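Local coordinates for protein glucose dehydrogenase (Serratia sp. FS14, PDB 7CGZ) that belongs to the glucose/sorbosone dehydrogenase family and is built as a beta-propeller of antiparallel sheets, at residues G25-E30 / L63-A68; S268-Y273 / L285-L290; K293-L298 / E309-D314; G316-E321 / L333-D338. All coordinates share one frame; numbering follows the deposited sequence.

Interaction 1. Residues G25-E30 / L63-A68; sequences GLLITE and LEVLPA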
loop_
_atom_site.group_PDB
_atom_site.type_symbol
_atom_site.label_atom_id
_atom_site.label_comp_id
_atom_site.label_asym_id
_atom_site.label_seq_id
_atom_site.Cartn_x
_atom_site.Cartn_y
_atom_site.Cartn_z
ATOM N N GLY B 25 17.198 -27.762 -4.774
ATOM C CA GLY B 25 15.898 -27.206 -5.085
ATOM C C GLY B 25 15.201 -26.604 -3.887
ATOM O O GLY B 25 15.849 -26.174 -2.928
ATOM N N LEU B 26 13.874 -26.576 -3.926
ATOM C CA LEU B 26 13.150 -26.007 -2.802
ATOM C C LEU B 26 11.784 -26.680 -2.691
ATOM O O LEU B 26 11.226 -27.145 -3.692
ATOM C CB LEU B 26 13.081 -24.468 -2.947
ATOM C CG LEU B 26 12.439 -23.756 -4.131
ATOM C CD1 LEU B 26 10.957 -23.769 -3.902
ATOM C CD2 LEU B 26 12.936 -22.316 -4.255
ATOM N N LEU B 27 11.274 -26.770 -1.462
ATOM C CA LEU B 27 9.992 -27.417 -1.201
ATOM C C LEU B 27 8.886 -26.379 -1.170
ATOM O O LEU B 27 9.094 -25.259 -0.717
ATOM C CB LEU B 27 9.982 -28.147 0.146
ATOM C CG LEU B 27 10.613 -29.512 0.393
ATOM C CD1 LEU B 27 10.296 -30.525 -0.695
ATOM C CD2 LEU B 27 12.087 -29.316 0.551
ATOM N N ILE B 28 7.686 -26.778 -1.584
ATOM C CA ILE B 28 6.540 -25.873 -1.603
ATOM C C ILE B 28 5.318 -26.609 -1.092
ATOM O O ILE B 28 5.044 -27.732 -1.524
ATOM C CB ILE B 28 6.252 -25.347 -3.027
ATOM C CG1 ILE B 28 7.487 -24.690 -3.598
ATOM C CG2 ILE B 28 5.039 -24.410 -3.083
ATOM C CD1 ILE B 28 8.208 -25.631 -4.473
ATOM N N THR B 29 4.559 -25.965 -0.220
ATOM C CA THR B 29 3.268 -26.489 0.195
ATOM C C THR B 29 2.161 -25.865 -0.633
ATOM O O THR B 29 2.193 -24.668 -0.937
ATOM C CB THR B 29 2.995 -26.213 1.672
ATOM O OG1 THR B 29 2.995 -24.795 1.891
ATOM C CG2 THR B 29 4.046 -26.884 2.535
ATOM N N GLU B 30 1.185 -26.688 -0.988
ATOM C CA GLU B 30 -0.088 -26.234 -1.511
ATOM C C GLU B 30 -1.106 -26.466 -0.410
ATOM O O GLU B 30 -1.248 -27.595 0.078
ATOM C CB GLU B 30 -0.466 -26.991 -2.782
ATOM C CG GLU B 30 0.554 -26.856 -3.917
ATOM C CD GLU B 30 0.189 -27.719 -5.110
ATOM O OE1 GLU B 30 -0.716 -27.332 -5.881
ATOM O OE2 GLU B 30 0.770 -28.821 -5.243
ATOM N N LEU B 63 0.408 -26.021 5.831
ATOM C CA LEU B 63 0.906 -24.653 6.019
ATOM C C LEU B 63 2.410 -24.594 5.839
ATOM O O LEU B 63 2.825 -24.678 4.740
ATOM C CB LEU B 63 0.420 -24.127 7.369
ATOM C CG LEU B 63 -1.094 -24.158 7.543
ATOM C CD1 LEU B 63 -1.528 -23.870 8.957
ATOM C CD2 LEU B 63 -1.778 -23.210 6.590
ATOM N N GLU B 64 3.183 -24.552 6.906
ATOM C CA GLU B 64 4.624 -24.301 6.702
ATOM C C GLU B 64 5.431 -25.561 6.404
ATOM O O GLU B 64 5.108 -26.605 6.897
ATOM C CB GLU B 64 5.207 -23.629 7.939
ATOM C CG GLU B 64 6.578 -23.078 7.702
ATOM C CD GLU B 64 6.516 -21.617 7.326
ATOM O OE1 GLU B 64 5.966 -21.312 6.264
ATOM O OE2 GLU B 64 6.935 -20.805 8.139
ATOM N N VAL B 65 6.458 -25.406 5.589
ATOM C CA VAL B 65 7.435 -26.491 5.363
ATOM C C VAL B 65 8.770 -25.901 5.791
ATOM O O VAL B 65 9.106 -24.829 5.324
ATOM C CB VAL B 65 7.457 -26.970 3.910
ATOM C CG1 VAL B 65 7.703 -25.822 2.951
ATOM C CG2 VAL B 65 8.499 -28.052 3.737
ATOM N N LEU B 66 9.487 -26.594 6.659
ATOM C CA LEU B 66 10.746 -26.080 7.181
ATOM C C LEU B 66 11.785 -27.186 7.350
ATOM O O LEU B 66 11.680 -27.999 8.275
ATOM C CB LEU B 66 10.506 -25.378 8.522
ATOM C CG LEU B 66 11.738 -24.783 9.203
ATOM C CD1 LEU B 66 12.576 -23.962 8.209
ATOM C CD2 LEU B 66 11.332 -23.934 10.400
ATOM N N PRO B 67 12.811 -27.230 6.498
ATOM C CA PRO B 67 13.922 -28.163 6.721
ATOM C C PRO B 67 14.664 -27.867 8.014
ATOM O O PRO B 67 14.758 -26.724 8.464
ATOM C CB PRO B 67 14.827 -27.936 5.504
ATOM C CG PRO B 67 13.900 -27.384 4.444
ATOM C CD PRO B 67 12.913 -26.550 5.201
ATOM N N ALA B 68 15.207 -28.925 8.604
ATOM C CA ALA B 68 15.969 -28.765 9.827
ATOM C C ALA B 68 17.258 -28.002 9.533
ATOM O O ALA B 68 17.759 -28.036 8.405
ATOM C CB ALA B 68 16.294 -30.132 10.438
#
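The carbonyl of L63 is the flat group engaged here, and T29 meets it at its oxygen end rather than over a face. OG1 of T29 donates to L63 O at 2.9 Å, with a C=O...O angle of 163°, so the hydroxyl sits almost on the extension of the carbonyl bond. The torsion of T29 (chi1 60°) sets OG1 between the backbone N and the carbonyl carbon, leaving CG2 anti to the carbonyl carbon and turned to V65. T29 CG2 lies 3.7 Å from V65 CB, the two side chains running past each other antiparallel. Farther along, V65 CG2 touches L27 CB at 3.9 Å. The strand axes of 26-30 and 63-67 run antiparallel (163°) but stay 6.9 Å apart, and no backbone-to-backbone bond joins them: the sheets meet through side chains and one hydroxyl-to-carbonyl bond. L35 of strand 34-39 touches both T29 and V65. L63 and E64 form a classic beta bulge opposite S80, and E64 itself is held by S16 and K128. In this buried contact apolar carbons of L27, T29 and V65 pack together, while the T29 hydroxyl supplies a hydrogen bond to a carbonyl oxygen of the facing sheet.

Interaction 2. Residues S268-Y273 / L285-L290; sequences SGMAFY and LFIGAL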
loop_
_atom_site.group_PDB
_atom_site.type_symbol
_atom_site.label_atom_id
_atom_site.label_comp_id
_atom_site.label_asym_id
_atom_site.label_seq_id
_atom_site.Cartn_x
_atom_site.Cartn_y
_atom_site.Cartn_z
ATOM N N SER B 268 1.992 -10.974 5.018
ATOM C CA SER B 268 2.153 -12.425 4.983
ATOM C C SER B 268 3.569 -12.736 4.530
ATOM O O SER B 268 4.028 -12.180 3.531
ATOM C CB SER B 268 1.117 -13.052 4.052
ATOM O OG SER B 268 1.271 -14.456 3.957
ATOM N N GLY B 269 4.278 -13.565 5.282
ATOM C CA GLY B 269 5.640 -13.885 4.894
ATOM C C GLY B 269 6.627 -12.812 5.304
ATOM O O GLY B 269 6.261 -11.639 5.389
ATOM N N MET B 270 7.874 -13.188 5.573
ATOM C CA MET B 270 8.861 -12.201 5.985
ATOM C C MET B 270 10.256 -12.798 5.855
ATOM O O MET B 270 10.483 -13.962 6.202
ATOM C CB MET B 270 8.583 -11.672 7.419
ATOM C CG MET B 270 9.076 -12.462 8.616
ATOM S SD MET B 270 8.814 -11.623 10.242
ATOM C CE MET B 270 8.841 -9.914 9.722
ATOM N N ALA B 271 11.175 -12.002 5.314
ATOM C CA ALA B 271 12.549 -12.449 5.144
ATOM C C ALA B 271 13.476 -11.262 5.319
ATOM O O ALA B 271 13.257 -10.219 4.702
ATOM C CB ALA B 271 12.754 -13.071 3.760
ATOM N N PHE B 272 14.497 -11.418 6.155
ATOM C CA PHE B 272 15.564 -10.432 6.234
ATOM C C PHE B 272 16.547 -10.694 5.105
ATOM O O PHE B 272 16.935 -11.841 4.866
ATOM C CB PHE B 272 16.305 -10.519 7.567
ATOM C CG PHE B 272 15.467 -10.198 8.775
ATOM C CD1 PHE B 272 14.785 -11.200 9.452
ATOM C CD2 PHE B 272 15.390 -8.899 9.252
ATOM C CE1 PHE B 272 14.027 -10.905 10.583
ATOM C CE2 PHE B 272 14.635 -8.594 10.388
ATOM C CZ PHE B 272 13.949 -9.594 11.049
ATOM N N TYR B 273 16.972 -9.643 4.424
ATOM C CA TYR B 273 17.917 -9.791 3.330
ATOM C C TYR B 273 19.326 -9.547 3.848
ATOM O O TYR B 273 19.618 -8.473 4.383
ATOM C CB TYR B 273 17.614 -8.844 2.172
ATOM C CG TYR B 273 18.499 -9.147 0.991
ATOM C CD1 TYR B 273 18.146 -10.126 0.075
ATOM C CD2 TYR B 273 19.708 -8.487 0.810
ATOM C CE1 TYR B 273 18.954 -10.427 -1.002
ATOM C CE2 TYR B 273 20.525 -8.784 -0.260
ATOM C CZ TYR B 273 20.144 -9.753 -1.164
ATOM O OH TYR B 273 20.950 -10.058 -2.241
ATOM N N LEU B 285 14.046 -5.672 5.673
ATOM C CA LEU B 285 13.070 -6.705 5.985
ATOM C C LEU B 285 11.994 -6.676 4.903
ATOM O O LEU B 285 11.349 -5.640 4.695
ATOM C CB LEU B 285 12.472 -6.460 7.375
ATOM C CG LEU B 285 11.336 -7.368 7.836
ATOM C CD1 LEU B 285 11.770 -8.833 7.773
ATOM C CD2 LEU B 285 10.895 -6.990 9.245
ATOM N N PHE B 286 11.802 -7.799 4.208
ATOM C CA PHE B 286 10.801 -7.892 3.149
ATOM C C PHE B 286 9.589 -8.667 3.645
ATOM O O PHE B 286 9.731 -9.768 4.187
ATOM C CB PHE B 286 11.370 -8.576 1.900
ATOM C CG PHE B 286 12.376 -7.751 1.156
ATOM C CD1 PHE B 286 13.711 -7.759 1.525
ATOM C CD2 PHE B 286 11.985 -6.965 0.073
ATOM C CE1 PHE B 286 14.640 -7.003 0.832
ATOM C CE2 PHE B 286 12.914 -6.213 -0.628
ATOM C CZ PHE B 286 14.237 -6.227 -0.248
ATOM N N ILE B 287 8.398 -8.116 3.412
ATOM C CA ILE B 287 7.135 -8.689 3.865
ATOM C C ILE B 287 6.147 -8.677 2.707
ATOM O O ILE B 287 6.061 -7.690 1.974
ATOM C CB ILE B 287 6.558 -7.899 5.056
ATOM C CG1 ILE B 287 7.525 -7.923 6.243
ATOM C CG2 ILE B 287 5.177 -8.432 5.428
ATOM C CD1 ILE B 287 7.251 -6.842 7.289
ATOM N N GLY B 288 5.386 -9.763 2.552
ATOM C CA GLY B 288 4.351 -9.803 1.527
ATOM C C GLY B 288 3.073 -9.102 1.961
ATOM O O GLY B 288 2.734 -9.053 3.133
ATOM N N ALA B 289 2.360 -8.529 0.990
ATOM C CA ALA B 289 1.041 -7.948 1.225
ATOM C C ALA B 289 0.012 -8.711 0.404
ATOM O O ALA B 289 0.076 -8.714 -0.832
ATOM C CB ALA B 289 1.010 -6.458 0.866
ATOM N N LEU B 290 -0.937 -9.351 1.090
ATOM C CA LEU B 290 -2.004 -10.064 0.396
ATOM C C LEU B 290 -3.043 -9.088 -0.152
ATOM O O LEU B 290 -3.309 -9.056 -1.354
ATOM C CB LEU B 290 -2.657 -11.081 1.333
ATOM C CG LEU B 290 -1.768 -12.224 1.835
ATOM C CD1 LEU B 290 -2.447 -12.929 2.992
ATOM C CD2 LEU B 290 -1.484 -13.191 0.684
#
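Strands 268-273 and 285-289 run antiparallel (166° between axes), with A271 and F286 as a hydrogen-bonded pair whose two bonds, A271 N to F286 O and F286 N to A271 O, both measure 2.9 Å. S268 and G288 form a second such pair; there S268 N reaches G288 O at 2.8 Å, whereas the return bond is bent and weak. On the face carrying M270, F272 and L285, the L285 methyl CD1 stands 3.8 Å from the centroid of the F272 ring and only 7° off its normal, a clear CH-pi contact over the ring centre. CG of L285 is anti to the backbone N (chi1 175°), a torsion that carries its methyls across to the neighbouring strand. M270 CE packs against both methyls of L285, with 3.6 Å to CD2. On the opposite face, Y273 CB comes to the edge of the F286 ring, 3.7 Å from F286 CE1. W281 meets the F286 ring edge-to-face, and W206 does the same to F272. S268 OG bonds to R320 O in the adjacent sheet. This buried hairpin is the inner half of a four-stranded antiparallel blade, as expected of a beta-propeller.

Interaction 3. Residues K293-L298 / E309-D314; sequences KALIRL and ERLLGD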
loop_
_atom_site.group_PDB
_atom_site.type_symbol
_atom_site.label_atom_id
_atom_site.label_comp_id
_atom_site.label_asym_id
_atom_site.label_seq_id
_atom_site.Cartn_x
_atom_site.Cartn_y
_atom_site.Cartn_z
ATOM N N LYS B 293 -1.517 -6.513 -2.554
ATOM C CA LYS B 293 -0.860 -7.187 -3.682
ATOM C C LYS B 293 0.460 -6.521 -4.072
ATOM O O LYS B 293 0.642 -6.040 -5.193
ATOM C CB LYS B 293 -1.796 -7.285 -4.894
ATOM C CG LYS B 293 -3.171 -7.821 -4.539
ATOM C CD LYS B 293 -4.061 -8.083 -5.755
ATOM C CE LYS B 293 -5.250 -8.920 -5.312
ATOM N NZ LYS B 293 -6.477 -8.735 -6.117
ATOM N N ALA B 294 1.406 -6.547 -3.138
ATOM C CA ALA B 294 2.697 -5.899 -3.334
ATOM C C ALA B 294 3.705 -6.517 -2.377
ATOM O O ALA B 294 3.354 -7.321 -1.509
ATOM C CB ALA B 294 2.600 -4.383 -3.116
ATOM N N LEU B 295 4.965 -6.129 -2.548
ATOM C CA LEU B 295 6.050 -6.535 -1.666
ATOM C C LEU B 295 6.499 -5.326 -0.863
ATOM O O LEU B 295 6.844 -4.286 -1.437
ATOM C CB LEU B 295 7.218 -7.117 -2.458
ATOM C CG LEU B 295 8.374 -7.644 -1.607
ATOM C CD1 LEU B 295 7.951 -8.884 -0.793
ATOM C CD2 LEU B 295 9.573 -7.941 -2.510
ATOM N N ILE B 296 6.461 -5.446 0.446
ATOM C CA ILE B 296 6.865 -4.355 1.323
ATOM C C ILE B 296 8.329 -4.553 1.683
ATOM O O ILE B 296 8.764 -5.674 1.995
ATOM C CB ILE B 296 5.978 -4.307 2.584
ATOM C CG1 ILE B 296 4.511 -4.064 2.211
ATOM C CG2 ILE B 296 6.485 -3.245 3.567
ATOM C CD1 ILE B 296 3.557 -4.246 3.398
ATOM N N ARG B 297 9.094 -3.468 1.645
ATOM C CA ARG B 297 10.492 -3.483 2.052
ATOM C C ARG B 297 10.718 -2.455 3.156
ATOM O O ARG B 297 10.544 -1.250 2.935
ATOM C CB ARG B 297 11.390 -3.209 0.850
ATOM C CG ARG B 297 12.849 -3.113 1.180
ATOM C CD ARG B 297 13.591 -2.493 0.001
ATOM N NE ARG B 297 14.969 -2.208 0.361
ATOM C CZ ARG B 297 15.612 -1.094 0.050
ATOM N NH1 ARG B 297 15.006 -0.145 -0.658
ATOM N NH2 ARG B 297 16.869 -0.944 0.436
ATOM N N LEU B 298 11.100 -2.926 4.339
ATOM C CA LEU B 298 11.392 -2.057 5.472
ATOM C C LEU B 298 12.899 -1.935 5.642
ATOM O O LEU B 298 13.587 -2.942 5.826
ATOM C CB LEU B 298 10.764 -2.584 6.763
ATOM C CG LEU B 298 9.246 -2.771 6.758
ATOM C CD1 LEU B 298 8.769 -3.430 8.050
ATOM C CD2 LEU B 298 8.494 -1.445 6.488
ATOM N N GLU B 309 9.093 0.928 1.837
ATOM C CA GLU B 309 9.043 1.003 0.385
ATOM C C GLU B 309 8.172 -0.117 -0.168
ATOM O O GLU B 309 7.942 -1.126 0.498
ATOM C CB GLU B 309 10.449 0.956 -0.202
ATOM C CG GLU B 309 11.266 2.153 0.272
ATOM C CD GLU B 309 12.597 2.272 -0.428
ATOM O OE1 GLU B 309 13.004 1.290 -1.098
ATOM O OE2 GLU B 309 13.229 3.346 -0.302
ATOM N N ARG B 310 7.651 0.091 -1.379
ATOM C CA ARG B 310 6.768 -0.861 -2.042
ATOM C C ARG B 310 7.410 -1.346 -3.335
ATOM O O ARG B 310 7.992 -0.556 -4.091
ATOM C CB ARG B 310 5.379 -0.260 -2.371
ATOM C CG ARG B 310 4.534 0.146 -1.176
ATOM C CD ARG B 310 4.447 -0.979 -0.161
ATOM N NE ARG B 310 3.653 -0.626 1.017
ATOM C CZ ARG B 310 2.322 -0.644 1.068
ATOM N NH1 ARG B 310 1.617 -0.985 -0.001
ATOM N NH2 ARG B 310 1.701 -0.342 2.202
ATOM N N LEU B 311 7.280 -2.649 -3.591
ATOM C CA LEU B 311 7.761 -3.283 -4.810
ATOM C C LEU B 311 6.644 -4.123 -5.409
ATOM O O LEU B 311 5.748 -4.586 -4.696
ATOM C CB LEU B 311 8.989 -4.183 -4.544
ATOM C CG LEU B 311 10.322 -3.547 -4.130
ATOM C CD1 LEU B 311 10.303 -3.038 -2.700
ATOM C CD2 LEU B 311 11.436 -4.555 -4.292
ATOM N N LEU B 312 6.697 -4.308 -6.731
ATOM C CA LEU B 312 5.865 -5.278 -7.452
ATOM C C LEU B 312 4.370 -4.974 -7.378
ATOM O O LEU B 312 3.546 -5.843 -7.684
ATOM C CB LEU B 312 6.122 -6.713 -6.956
ATOM C CG LEU B 312 7.570 -7.168 -6.779
ATOM C CD1 LEU B 312 7.616 -8.643 -6.359
ATOM C CD2 LEU B 312 8.360 -6.968 -8.040
ATOM N N GLY B 313 3.980 -3.749 -7.015
ATOM C CA GLY B 313 2.562 -3.421 -6.946
ATOM C C GLY B 313 1.861 -3.362 -8.291
ATOM O O GLY B 313 0.627 -3.318 -8.334
ATOM N N ASP B 314 2.611 -3.393 -9.382
ATOM C CA ASP B 314 2.008 -3.431 -10.709
ATOM C C ASP B 314 1.577 -4.837 -11.138
ATOM O O ASP B 314 0.831 -4.968 -12.108
ATOM C CB ASP B 314 2.986 -2.849 -11.734
ATOM C CG ASP B 314 4.348 -3.554 -11.722
ATOM O OD1 ASP B 314 4.644 -4.310 -10.777
ATOM O OD2 ASP B 314 5.136 -3.338 -12.661
#
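The outer hairpin of a four-stranded propeller blade is formed here, with strand 304-311 at the edge that meets the second subunit. L295 and L311 make one hydrogen-bonded pair, closed by L295 N to L311 O at 2.8 Å and a return bond from L311 N. R297 and E309 make the next, R297 N reaching E309 O at 2.9 Å. Their side chains lie alongside each other, pointing the same way. R297 is extended, CG anti to the backbone N (chi1 176°), and its NH1 forms a salt bridge with E309 OE1; the modelled 2.5 Å between NH1 and OE1 is very short and the hydrogen bond bent and weak, so its detail is doubtful. R297 NE is hydrogen-bonded to S284 OG. L311 CD1 packs on R297 CB at 3.7 Å, covering the aliphatic root of the arginine. On the opposite face I296 lies beside R310, its CD1 4.1 Å above the guanidinium plane and displaced toward the rim; R310 is also tied to Q292 and E308. E309 also pairs with an antiparallel strand of the second subunit, continuing the sheet across the interface. Apolar carbons thus pack against the charged chains, whose polar ends are engaged by neighbours on this partly exposed edge.

Interaction 4. Residues G316-E321 / L333-D338; sequences GERIRE and LTDERD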
loop_
_atom_site.group_PDB
_atom_site.type_symbol
_atom_site.label_atom_id
_atom_site.label_comp_id
_atom_site.label_asym_id
_atom_site.label_seq_id
_atom_site.Cartn_x
_atom_site.Cartn_y
_atom_site.Cartn_z
ATOM N N GLY B 316 -0.286 -7.243 -9.491
ATOM C CA GLY B 316 -1.615 -7.699 -9.127
ATOM C C GLY B 316 -1.689 -9.045 -8.441
ATOM O O GLY B 316 -2.739 -9.699 -8.491
ATOM N N GLU B 317 -0.615 -9.482 -7.792
ATOM C CA GLU B 317 -0.549 -10.804 -7.186
ATOM C C GLU B 317 -0.480 -10.687 -5.668
ATOM O O GLU B 317 0.298 -9.884 -5.138
ATOM C CB GLU B 317 0.659 -11.573 -7.727
ATOM C CG GLU B 317 0.437 -12.108 -9.140
ATOM C CD GLU B 317 1.736 -12.366 -9.887
ATOM O OE1 GLU B 317 2.792 -11.896 -9.408
ATOM O OE2 GLU B 317 1.702 -13.024 -10.958
ATOM N N ARG B 318 -1.307 -11.471 -4.975
ATOM C CA ARG B 318 -1.256 -11.538 -3.518
ATOM C C ARG B 318 -0.010 -12.294 -3.086
ATOM O O ARG B 318 0.148 -13.472 -3.414
ATOM C CB ARG B 318 -2.504 -12.221 -2.973
ATOM C CG ARG B 318 -3.707 -12.024 -3.859
ATOM C CD ARG B 318 -4.986 -12.094 -3.061
ATOM N NE ARG B 318 -4.936 -13.131 -2.039
ATOM C CZ ARG B 318 -5.691 -13.114 -0.947
ATOM N NH1 ARG B 318 -6.538 -12.109 -0.750
ATOM N NH2 ARG B 318 -5.593 -14.080 -0.047
ATOM N N ILE B 319 0.866 -11.628 -2.342
ATOM C CA ILE B 319 2.173 -12.184 -2.000
ATOM C C ILE B 319 2.043 -12.917 -0.667
ATOM O O ILE B 319 1.858 -12.299 0.381
ATOM C CB ILE B 319 3.251 -11.097 -1.955
ATOM C CG1 ILE B 319 3.309 -10.371 -3.312
ATOM C CG2 ILE B 319 4.607 -11.698 -1.646
ATOM C CD1 ILE B 319 3.522 -11.319 -4.482
ATOM N N ARG B 320 2.122 -14.243 -0.717
ATOM C CA ARG B 320 1.899 -15.078 0.457
ATOM C C ARG B 320 3.193 -15.411 1.191
ATOM O O ARG B 320 3.186 -15.507 2.426
ATOM C CB ARG B 320 1.164 -16.362 0.036
ATOM C CG ARG B 320 1.225 -17.528 1.011
ATOM C CD ARG B 320 0.353 -17.262 2.215
ATOM N NE ARG B 320 -1.055 -17.187 1.840
ATOM C CZ ARG B 320 -2.023 -16.824 2.673
ATOM N NH1 ARG B 320 -1.728 -16.501 3.923
ATOM N NH2 ARG B 320 -3.283 -16.776 2.259
ATOM N N GLU B 321 4.311 -15.551 0.476
ATOM C CA GLU B 321 5.538 -16.051 1.083
ATOM C C GLU B 321 6.727 -15.277 0.549
ATOM O O GLU B 321 6.745 -14.887 -0.624
ATOM C CB GLU B 321 5.732 -17.550 0.794
ATOM C CG GLU B 321 7.079 -18.124 1.264
ATOM C CD GLU B 321 7.103 -18.422 2.750
ATOM O OE1 GLU B 321 7.333 -19.603 3.139
ATOM O OE2 GLU B 321 6.903 -17.474 3.543
ATOM N N LEU B 333 5.946 -16.629 -3.185
ATOM C CA LEU B 333 4.786 -17.387 -3.619
ATOM C C LEU B 333 3.602 -16.437 -3.696
ATOM O O LEU B 333 3.438 -15.591 -2.817
ATOM C CB LEU B 333 4.463 -18.524 -2.654
ATOM C CG LEU B 333 5.482 -19.653 -2.565
ATOM C CD1 LEU B 333 5.137 -20.569 -1.374
ATOM C CD2 LEU B 333 5.523 -20.443 -3.874
ATOM N N THR B 334 2.783 -16.572 -4.744
ATOM C CA THR B 334 1.545 -15.809 -4.861
ATOM C C THR B 334 0.347 -16.698 -4.546
ATOM O O THR B 334 0.293 -17.854 -4.969
ATOM C CB THR B 334 1.389 -15.201 -6.262
ATOM O OG1 THR B 334 0.984 -16.212 -7.188
ATOM C CG2 THR B 334 2.696 -14.585 -6.751
ATOM N N ASP B 335 -0.622 -16.146 -3.825
ATOM C CA ASP B 335 -1.747 -16.928 -3.315
ATOM C C ASP B 335 -2.979 -16.755 -4.207
ATOM O O ASP B 335 -3.807 -15.864 -4.000
ATOM C CB ASP B 335 -2.044 -16.538 -1.872
ATOM C CG ASP B 335 -3.337 -17.141 -1.360
ATOM O OD1 ASP B 335 -3.590 -18.339 -1.626
ATOM O OD2 ASP B 335 -4.112 -16.409 -0.712
ATOM N N GLU B 336 -3.112 -17.633 -5.194
ATOM C CA GLU B 336 -4.403 -17.847 -5.849
ATOM C C GLU B 336 -4.448 -19.283 -6.371
ATOM O O GLU B 336 -3.579 -20.104 -6.060
ATOM C CB GLU B 336 -4.656 -16.834 -6.966
ATOM C CG GLU B 336 -6.114 -16.341 -6.980
ATOM C CD GLU B 336 -7.033 -17.175 -7.890
ATOM O OE1 GLU B 336 -8.270 -17.139 -7.673
ATOM O OE2 GLU B 336 -6.526 -17.857 -8.822
ATOM N N ARG B 337 -5.486 -19.591 -7.160
ATOM C CA ARG B 337 -5.626 -20.943 -7.696
ATOM C C ARG B 337 -4.526 -21.240 -8.703
ATOM O O ARG B 337 -4.012 -22.360 -8.757
ATOM C CB ARG B 337 -7.008 -21.138 -8.324
ATOM C CG ARG B 337 -8.166 -21.124 -7.325
ATOM C CD ARG B 337 -9.431 -20.577 -7.980
ATOM N NE ARG B 337 -9.128 -19.429 -8.838
ATOM C CZ ARG B 337 -9.945 -18.935 -9.766
ATOM N NH1 ARG B 337 -11.134 -19.483 -9.979
ATOM N NH2 ARG B 337 -9.566 -17.890 -10.489
ATOM N N ASP B 338 -4.145 -20.247 -9.502
ATOM C CA ASP B 338 -2.981 -20.368 -10.372
ATOM C C ASP B 338 -1.809 -19.643 -9.713
ATOM O O ASP B 338 -1.325 -18.606 -10.171
ATOM C CB ASP B 338 -3.301 -19.816 -11.761
ATOM C CG ASP B 338 -2.180 -20.047 -12.771
ATOM O OD1 ASP B 338 -1.341 -20.952 -12.570
ATOM O OD2 ASP B 338 -2.137 -19.300 -13.776
#
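D335 OD2 is gripped by two arginines, R318 and R320, in a salt-bridge network. R318 NH2 reaches it at 2.8 Å, with an N-H...O angle of 165°; the oxygen lies in the plane of the guanidinium, at its edge, and is met nearly along its own C-O bond. R320 NH2 comes from another direction, 3.1 Å from D335 OD2 and 75° out of the carboxylate plane. With CG anti to the backbone N (chi1 170°), D335 carries its carboxylate alongside both arginines, while H13 ND1 takes its other oxygen, OD1. The backbone reinforces the link: D335 N donates to R318 O at 2.8 Å. Farther along the hairpin, L333 O accepts from R320 N at 2.8 Å and, weakly, from E321 N, so R320 and E321 both face L333. This classic beta bulge shifts the register by one residue between I319 and E321. L333 N closes the far end on E321 O, at 3.2 Å. Around these bonds the side chains pack: L333 CD1 lies 3.8 Å from E321 CB, T334 CG2 touches E317 CB at the same separation, and I319 CD1 approaches that methyl at 4.1 Å. The acids at the ends of these packed chains are bound by R315 for E317 and by L17, R323 and K128 for E321; T334 OG1 bonds to K340 N. Two arginines converging on one carboxylate oxygen would be expected to favour the ionised form of D335, whereas R320 NE, buried by the contact, finds no partner in the model, so that guanidinium is only partly satisfied.

In the fold
Interactions 2 and 3 share one blade: strands 284-289 and 294-301 are adjacent, joined by bonds such as I287 O to I296 N, so the sheet passes from a buried, largely apolar inner hairpin to a partly exposed edge with a salt bridge and a subunit interface. Interaction 4 is a hairpin of the neighbouring sheet and is more ionic though buried; it meets interaction 2 through S268 OG and R320 O, and interaction 3 through K293 packed on E317 and R318. Interaction 1 differs in kind, joining two sheets without any backbone-to-backbone bond. Its strand 26-30 belongs to the same continuous sheet as interaction 4, where I28 packs on L333.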